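Local coordinates for Ras GTPase-activating-like protein IQGAP2 (PDB 5CJP) that carries a domain related to Ras GTPase-activating proteins and, as an IQGAP scaffold, probably binds GTP-loaded Rho-family GTPases rather than speeding their GTP hydrolysis, at residues Q15-F18 with Y19-T23; P116-K119 with E120-D124; P218-E222 with D223-K227. One frame throughout, in Å; residues are numbered along the deposited sequence.

Interaction 1: residues Q15-F18 with Y19-T23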
loop_
_atom_site.group_PDB
_atom_site.type_symbol
_atom_site.label_atom_id
_atom_site.label_comp_id
_atom_site.label_asym_id
_atom_site.label_seq_id
_atom_site.Cartn_x
_atom_site.Cartn_y
_atom_site.Cartn_z
ATOM N N GLN E 15 -5.917 -19.164 9.096
ATOM C CA GLN E 15 -7.050 -18.895 8.212
ATOM C C GLN E 15 -8.222 -18.364 9.041
ATOM O O GLN E 15 -8.960 -17.476 8.606
ATOM C CB GLN E 15 -7.469 -20.176 7.477
ATOM C CG GLN E 15 -6.358 -20.842 6.677
ATOM C CD GLN E 15 -6.812 -22.143 6.020
ATOM O OE1 GLN E 15 -7.390 -23.010 6.676
ATOM N NE2 GLN E 15 -6.550 -22.282 4.723
ATOM N N GLN E 16 -8.388 -18.922 10.238
ATOM C CA GLN E 16 -9.441 -18.485 11.146
ATOM C C GLN E 16 -9.187 -17.028 11.537
ATOM O O GLN E 16 -10.121 -16.223 11.594
ATOM C CB GLN E 16 -9.470 -19.359 12.410
ATOM C CG GLN E 16 -10.300 -20.638 12.305
ATOM C CD GLN E 16 -11.796 -20.369 12.195
ATOM O OE1 GLN E 16 -12.406 -19.762 13.084
ATOM N NE2 GLN E 16 -12.397 -20.825 11.102
ATOM N N LEU E 17 -7.926 -16.692 11.803
ATOM C CA LEU E 17 -7.574 -15.319 12.179
ATOM C C LEU E 17 -7.909 -14.372 11.040
ATOM O O LEU E 17 -8.490 -13.304 11.240
ATOM C CB LEU E 17 -6.077 -15.200 12.513
ATOM C CG LEU E 17 -5.525 -13.799 12.834
ATOM C CD1 LEU E 17 -6.097 -13.303 14.162
ATOM C CD2 LEU E 17 -3.992 -13.850 12.900
ATOM N N PHE E 18 -7.571 -14.765 9.829
ATOM C CA PHE E 18 -7.851 -13.892 8.710
ATOM C C PHE E 18 -9.342 -13.741 8.473
ATOM O O PHE E 18 -9.824 -12.665 8.155
ATOM C CB PHE E 18 -7.125 -14.417 7.479
ATOM C CG PHE E 18 -5.637 -14.344 7.599
ATOM C CD1 PHE E 18 -5.040 -13.896 8.775
ATOM C CD2 PHE E 18 -4.829 -14.682 6.528
ATOM C CE1 PHE E 18 -3.664 -13.779 8.881
ATOM C CE2 PHE E 18 -3.446 -14.569 6.625
ATOM C CZ PHE E 18 -2.862 -14.117 7.802
ATOM N N TYR E 19 -10.070 -14.831 8.645
ATOM C CA TYR E 19 -11.513 -14.828 8.461
ATOM C C TYR E 19 -12.210 -13.893 9.466
ATOM O O TYR E 19 -12.996 -13.045 9.091
ATOM C CB TYR E 19 -12.039 -16.255 8.624
ATOM C CG TYR E 19 -13.544 -16.329 8.642
ATOM C CD1 TYR E 19 -14.288 -15.915 7.541
ATOM C CD2 TYR E 19 -14.228 -16.800 9.766
ATOM C CE1 TYR E 19 -15.679 -15.967 7.552
ATOM C CE2 TYR E 19 -15.624 -16.862 9.790
ATOM C CZ TYR E 19 -16.346 -16.444 8.684
ATOM O OH TYR E 19 -17.730 -16.485 8.701
ATOM N N LEU E 20 -11.924 -14.065 10.746
ATOM C CA LEU E 20 -12.523 -13.225 11.760
ATOM C C LEU E 20 -12.132 -11.760 11.590
ATOM O O LEU E 20 -12.959 -10.867 11.765
ATOM C CB LEU E 20 -12.123 -13.723 13.146
ATOM C CG LEU E 20 -12.675 -15.124 13.463
ATOM C CD1 LEU E 20 -12.297 -15.531 14.878
ATOM C CD2 LEU E 20 -14.198 -15.110 13.292
ATOM N N LEU E 21 -10.878 -11.500 11.240
ATOM C CA LEU E 21 -10.448 -10.119 11.046
ATOM C C LEU E 21 -11.315 -9.356 10.051
ATOM O O LEU E 21 -11.626 -8.189 10.276
ATOM C CB LEU E 21 -9.008 -10.067 10.562
ATOM C CG LEU E 21 -7.951 -9.882 11.639
ATOM C CD1 LEU E 21 -6.580 -9.938 10.992
ATOM C CD2 LEU E 21 -8.165 -8.556 12.337
ATOM N N GLN E 22 -11.697 -10.015 8.958
ATOM C CA GLN E 22 -12.507 -9.402 7.902
ATOM C C GLN E 22 -14.013 -9.606 8.026
ATOM O O GLN E 22 -14.806 -8.794 7.540
ATOM C CB GLN E 22 -12.092 -9.969 6.533
ATOM C CG GLN E 22 -10.630 -9.724 6.165
ATOM C CD GLN E 22 -10.153 -10.610 5.031
ATOM O OE1 GLN E 22 -10.552 -10.440 3.865
ATOM N NE2 GLN E 22 -9.301 -11.572 5.364
ATOM N N THR E 23 -14.404 -10.683 8.684
ATOM C CA THR E 23 -15.804 -11.046 8.753
ATOM C C THR E 23 -16.479 -10.889 10.097
ATOM O O THR E 23 -17.708 -10.726 10.157
ATOM C CB THR E 23 -15.950 -12.514 8.262
ATOM O OG1 THR E 23 -15.484 -12.592 6.914
ATOM C CG2 THR E 23 -17.365 -12.977 8.288
#

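Interaction 2: residues P116-K119 with E120-D124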
loop_
_atom_site.group_PDB
_atom_site.type_symbol
_atom_site.label_atom_id
_atom_site.label_comp_id
_atom_site.label_asym_id
_atom_site.label_seq_id
_atom_site.Cartn_x
_atom_site.Cartn_y
_atom_site.Cartn_z
ATOM N N PRO E 116 -0.434 21.978 21.765
ATOM C CA PRO E 116 -0.067 23.370 22.045
ATOM C C PRO E 116 0.786 23.568 23.306
ATOM O O PRO E 116 1.875 24.139 23.232
ATOM C CB PRO E 116 -1.419 24.061 22.147
ATOM C CG PRO E 116 -2.247 23.296 21.175
ATOM C CD PRO E 116 -1.877 21.874 21.491
ATOM N N VAL E 117 0.296 23.098 24.454
ATOM C CA VAL E 117 1.042 23.250 25.699
ATOM C C VAL E 117 2.256 22.349 25.771
ATOM O O VAL E 117 3.236 22.670 26.442
ATOM C CB VAL E 117 0.176 22.964 26.949
ATOM C CG1 VAL E 117 -1.023 23.885 26.959
ATOM C CG2 VAL E 117 -0.233 21.493 26.994
ATOM N N VAL E 118 2.198 21.207 25.097
ATOM C CA VAL E 118 3.339 20.310 25.119
ATOM C C VAL E 118 4.404 20.923 24.229
ATOM O O VAL E 118 5.583 20.930 24.572
ATOM C CB VAL E 118 2.971 18.892 24.609
ATOM C CG1 VAL E 118 4.221 18.152 24.178
ATOM C CG2 VAL E 118 2.277 18.100 25.719
ATOM N N LYS E 119 3.974 21.449 23.086
ATOM C CA LYS E 119 4.888 22.068 22.136
ATOM C C LYS E 119 5.592 23.254 22.801
ATOM O O LYS E 119 6.710 23.622 22.433
ATOM C CB LYS E 119 4.119 22.526 20.897
ATOM C CG LYS E 119 4.979 23.229 19.879
ATOM C CD LYS E 119 4.160 23.780 18.724
ATOM C CE LYS E 119 4.995 24.730 17.867
ATOM N NZ LYS E 119 6.296 24.100 17.473
ATOM N N GLU E 120 4.928 23.843 23.792
ATOM C CA GLU E 120 5.487 24.970 24.526
ATOM C C GLU E 120 6.583 24.522 25.490
ATOM O O GLU E 120 7.585 25.212 25.660
ATOM C CB GLU E 120 4.399 25.678 25.326
ATOM C CG GLU E 120 3.602 26.685 24.548
ATOM C CD GLU E 120 2.614 27.423 25.427
ATOM O OE1 GLU E 120 1.964 28.367 24.927
ATOM O OE2 GLU E 120 2.487 27.058 26.618
ATOM N N ILE E 121 6.382 23.373 26.131
ATOM C CA ILE E 121 7.358 22.858 27.087
ATOM C C ILE E 121 8.569 22.259 26.365
ATOM O O ILE E 121 9.675 22.202 26.925
ATOM C CB ILE E 121 6.718 21.786 27.991
ATOM C CG1 ILE E 121 5.562 22.399 28.779
ATOM C CG2 ILE E 121 7.750 21.201 28.930
ATOM C CD1 ILE E 121 4.673 21.388 29.448
ATOM N N ILE E 122 8.345 21.813 25.127
ATOM C CA ILE E 122 9.407 21.222 24.295
ATOM C C ILE E 122 10.286 22.322 23.726
ATOM O O ILE E 122 11.508 22.227 23.741
ATOM C CB ILE E 122 8.821 20.402 23.091
ATOM C CG1 ILE E 122 8.192 19.081 23.548
ATOM C CG2 ILE E 122 9.883 20.046 22.129
ATOM C CD1 ILE E 122 7.842 19.036 24.960
ATOM N N ASP E 123 9.641 23.377 23.245
ATOM C CA ASP E 123 10.332 24.503 22.631
ATOM C C ASP E 123 11.162 25.390 23.556
ATOM O O ASP E 123 12.101 26.051 23.106
ATOM C CB ASP E 123 9.321 25.371 21.871
ATOM C CG ASP E 123 8.754 24.678 20.640
ATOM O OD1 ASP E 123 7.894 25.284 19.959
ATOM O OD2 ASP E 123 9.169 23.532 20.349
ATOM N N ASP E 124 10.829 25.419 24.840
ATOM C CA ASP E 124 11.590 26.252 25.762
ATOM C C ASP E 124 12.994 25.689 25.946
ATOM O O ASP E 124 13.238 24.886 26.843
ATOM C CB ASP E 124 10.907 26.336 27.118
ATOM C CG ASP E 124 11.490 27.430 27.977
ATOM O OD1 ASP E 124 12.660 27.799 27.728
ATOM O OD2 ASP E 124 10.793 27.916 28.893
#

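Interaction 3: residues P218-E222 with D223-K227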
loop_
_atom_site.group_PDB
_atom_site.type_symbol
_atom_site.label_atom_id
_atom_site.label_comp_id
_atom_site.label_asym_id
_atom_site.label_seq_id
_atom_site.Cartn_x
_atom_site.Cartn_y
_atom_site.Cartn_z
ATOM N N PRO E 218 -21.097 -1.726 46.732
ATOM C CA PRO E 218 -21.900 -0.596 47.219
ATOM C C PRO E 218 -21.209 0.215 48.305
ATOM O O PRO E 218 -21.515 1.388 48.502
ATOM C CB PRO E 218 -23.173 -1.269 47.723
ATOM C CG PRO E 218 -23.278 -2.487 46.848
ATOM C CD PRO E 218 -21.854 -2.985 46.840
ATOM N N ASP E 219 -20.271 -0.409 49.004
ATOM C CA ASP E 219 -19.534 0.262 50.070
ATOM C C ASP E 219 -18.375 1.102 49.585
ATOM O O ASP E 219 -17.595 1.600 50.383
ATOM C CB ASP E 219 -18.988 -0.745 51.070
ATOM C CG ASP E 219 -20.069 -1.436 51.812
ATOM O OD1 ASP E 219 -21.209 -0.930 51.784
ATOM O OD2 ASP E 219 -19.775 -2.478 52.429
ATOM N N ALA E 220 -18.239 1.231 48.275
ATOM C CA ALA E 220 -17.159 2.034 47.721
ATOM C C ALA E 220 -17.647 3.479 47.694
ATOM O O ALA E 220 -18.805 3.740 47.358
ATOM C CB ALA E 220 -16.833 1.562 46.321
ATOM N N THR E 221 -16.773 4.414 48.046
ATOM C CA THR E 221 -17.143 5.824 48.084
ATOM C C THR E 221 -16.923 6.574 46.772
ATOM O O THR E 221 -16.106 6.174 45.946
ATOM C CB THR E 221 -16.361 6.568 49.188
ATOM O OG1 THR E 221 -14.964 6.563 48.868
ATOM C CG2 THR E 221 -16.570 5.894 50.547
ATOM N N GLU E 222 -17.666 7.662 46.592
ATOM C CA GLU E 222 -17.556 8.504 45.406
ATOM C C GLU E 222 -16.072 8.725 45.117
ATOM O O GLU E 222 -15.632 8.699 43.964
ATOM C CB GLU E 222 -18.230 9.852 45.674
ATOM C CG GLU E 222 -18.370 10.776 44.478
ATOM C CD GLU E 222 -19.477 10.355 43.537
ATOM O OE1 GLU E 222 -19.813 11.143 42.630
ATOM O OE2 GLU E 222 -20.010 9.236 43.701
ATOM N N ASP E 223 -15.306 8.930 46.183
ATOM C CA ASP E 223 -13.878 9.168 46.070
ATOM C C ASP E 223 -13.115 7.994 45.492
ATOM O O ASP E 223 -12.217 8.184 44.674
ATOM C CB ASP E 223 -13.292 9.532 47.433
ATOM C CG ASP E 223 -13.604 10.958 47.838
ATOM O OD1 ASP E 223 -14.355 11.638 47.105
ATOM O OD2 ASP E 223 -13.095 11.393 48.895
ATOM N N GLU E 224 -13.457 6.785 45.924
ATOM C CA GLU E 224 -12.781 5.589 45.437
ATOM C C GLU E 224 -13.190 5.362 43.992
ATOM O O GLU E 224 -12.358 5.130 43.134
ATOM C CB GLU E 224 -13.170 4.371 46.279
ATOM C CG GLU E 224 -13.046 4.588 47.782
ATOM C CD GLU E 224 -13.589 3.423 48.590
ATOM O OE1 GLU E 224 -12.907 2.380 48.665
ATOM O OE2 GLU E 224 -14.704 3.548 49.144
ATOM N N LEU E 225 -14.483 5.442 43.727
ATOM C CA LEU E 225 -14.983 5.248 42.379
ATOM C C LEU E 225 -14.321 6.191 41.400
ATOM O O LEU E 225 -13.861 5.762 40.343
ATOM C CB LEU E 225 -16.486 5.475 42.329
ATOM C CG LEU E 225 -17.334 4.413 43.016
ATOM C CD1 LEU E 225 -18.762 4.944 43.149
ATOM C CD2 LEU E 225 -17.279 3.098 42.224
ATOM N N LEU E 226 -14.275 7.474 41.744
ATOM C CA LEU E 226 -13.674 8.448 40.849
ATOM C C LEU E 226 -12.162 8.262 40.662
ATOM O O LEU E 226 -11.595 8.692 39.655
ATOM C CB LEU E 226 -14.019 9.866 41.314
ATOM C CG LEU E 226 -15.530 10.157 41.252
ATOM C CD1 LEU E 226 -15.819 11.555 41.781
ATOM C CD2 LEU E 226 -16.045 10.039 39.832
ATOM N N LYS E 227 -11.505 7.605 41.610
ATOM C CA LYS E 227 -10.079 7.374 41.463
ATOM C C LYS E 227 -9.870 6.295 40.406
ATOM O O LYS E 227 -8.852 6.279 39.701
ATOM C CB LYS E 227 -9.451 6.961 42.794
ATOM C CG LYS E 227 -9.236 8.127 43.744
ATOM C CD LYS E 227 -8.504 7.694 44.995
ATOM C CE LYS E 227 -8.001 8.889 45.774
ATOM N NZ LYS E 227 -7.081 8.468 46.866
#

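Interaction 1: residues Q15-F18 with Y19-T23
Residues 15-18 and 19-23 are successive turns of one helix, joined by i to i+4 backbone bonds. Leu20 N to Gln16 O (2.9 Å) is nearly straight at 177°, and Tyr19 N to Gln15 O and Leu21 N to Leu17 O flank it. At the next carbonyl the backbone bond weakens, Gln22 N standing 3.3 Å from Phe18 O. The Gln22 side chain adds a second grip, its amide NE2 giving a hydrogen bond to Phe18 O at 3.0 Å from above the carbonyl plane. With CG beside the backbone N (chi1 -60°), the extended chain runs back toward the preceding turn and its amide lies over Phe18 O. The same NE2 also bonds Ile339 O of strand 337-343, so a long, flexible amide suits this place. A leucine here has no amide to offer, and would probably leave Phe18 O with only its weak backbone bond and loosen the tie to Ile339 O. On another face the branched Leu17 and Leu21 line up one turn apart, CG to CD1 4.4 Å, and meet Phe43 and Thr50 of helix 37-54. Such are the last turns of an alpha-helix packed between a strand, helices 25-34 and 37-54 and a second subunit, a side-chain amide supplementing the weakened backbone bond.

Interaction 2: residues P116-K119 with E120-D124
Val118 lays its CG1 methyl alongside the CD1 end of Ile122, 3.8 Å away, the two side chains pointing the same way from neighbouring turns. CG1 is anti to the backbone N (chi1 160°), which carries it toward the next turn. Branched aliphatic residues suit this apolar side of the helix: Val118 also meets Pro245, and Ile122 meets Leu267 of helix 261-278. Val117 and Ile121 form an adjoining surface against Val187 of helix 167-193. Helix 111-123 is thus amphipathic, packed into the helical GTPase-activator domain on one side and open to solvent on the other. There Lys119 and Asp123 make an i to i+4 salt bridge, NZ to OD1 3.2 Å, with OD1 using the lone pair on the side of its other oxygen. The lysine chain runs out extended and bends only at its last torsion (chi4 51°) to bring the ammonium in. In the backbone between them, Asp123 N bonds Lys119 O at 3.1 Å, and one residue earlier Ile122 N meets Val118 O at 3.0 Å. Pro116 has no N-H to give, and the helix is kinked there; its carbonyl receives Glu120 N at 3.1 Å in a weak bond.

Interaction 3: residues P218-E222 with D223-K227
Thr221 and Glu224 grip each other in both directions at the start of helix 222-243. The Glu224 side chain reaches back to the N-cap residue, and its OE2 accepts from the backbone N of Thr221 in a fairly straight bond (158°). The Thr221 hydroxyl gives a second bond to the same oxygen, OG1 to OE2 3.0 Å, on the lone pair away from OE1. In return OG1 receives Glu224 N, weakly, at 3.3 Å. This reciprocal pattern is a capping box with Thr221 as the N-cap; a short hydroxyl suits the cap, and a longer acid suits the place three residues on. The torsion at Thr221 sets OG1 between the backbone N and the carbonyl carbon (chi1 65°), where it can give to Glu224 OE2 and receive Glu224 N. Next along the backbone the first helical bonds begin, Leu225 N to Thr221 O at 2.8 Å and Leu226 N to Glu222 O at 2.9 Å. Further out, Leu226 CD1 lies 3.8 Å from Glu222 CG. Leu225 CG lies 4.4 Å from Ala220 CB, a loose apolar contact, while its side chain packs on Ile213 of helix 200-216. Asp223 OD1 makes a salt bridge to Arg305, joining this turn to helix 294-311. Acids gathered at a helix N terminus probably gain from its dipole, which, with the hydroxyl bond to OE2, is likely to favour the ionised form of Glu224.

Overall arrangement
From the N terminus the three contacts follow in series, and none nests in or crosses another. Each joins adjoining residues, so none closes a loop of any length. Interaction 1 lies within helix 7-23, where it meets helices 25-34 and 37-54, strand 337-343 and a second subunit. Interaction 2 sits across the chain's centre from it, centres about 43 Å apart, and beds helix 111-123 on helices 167-193 and 261-278. Interaction 3 starts helix 222-243 after the loop from helix 200-216 and ties it to helix 294-311. Interactions 2 and 3 both belong to the part of the chain related to Ras GTPase-activating proteins, yet their nearest atoms are about 21 Å apart.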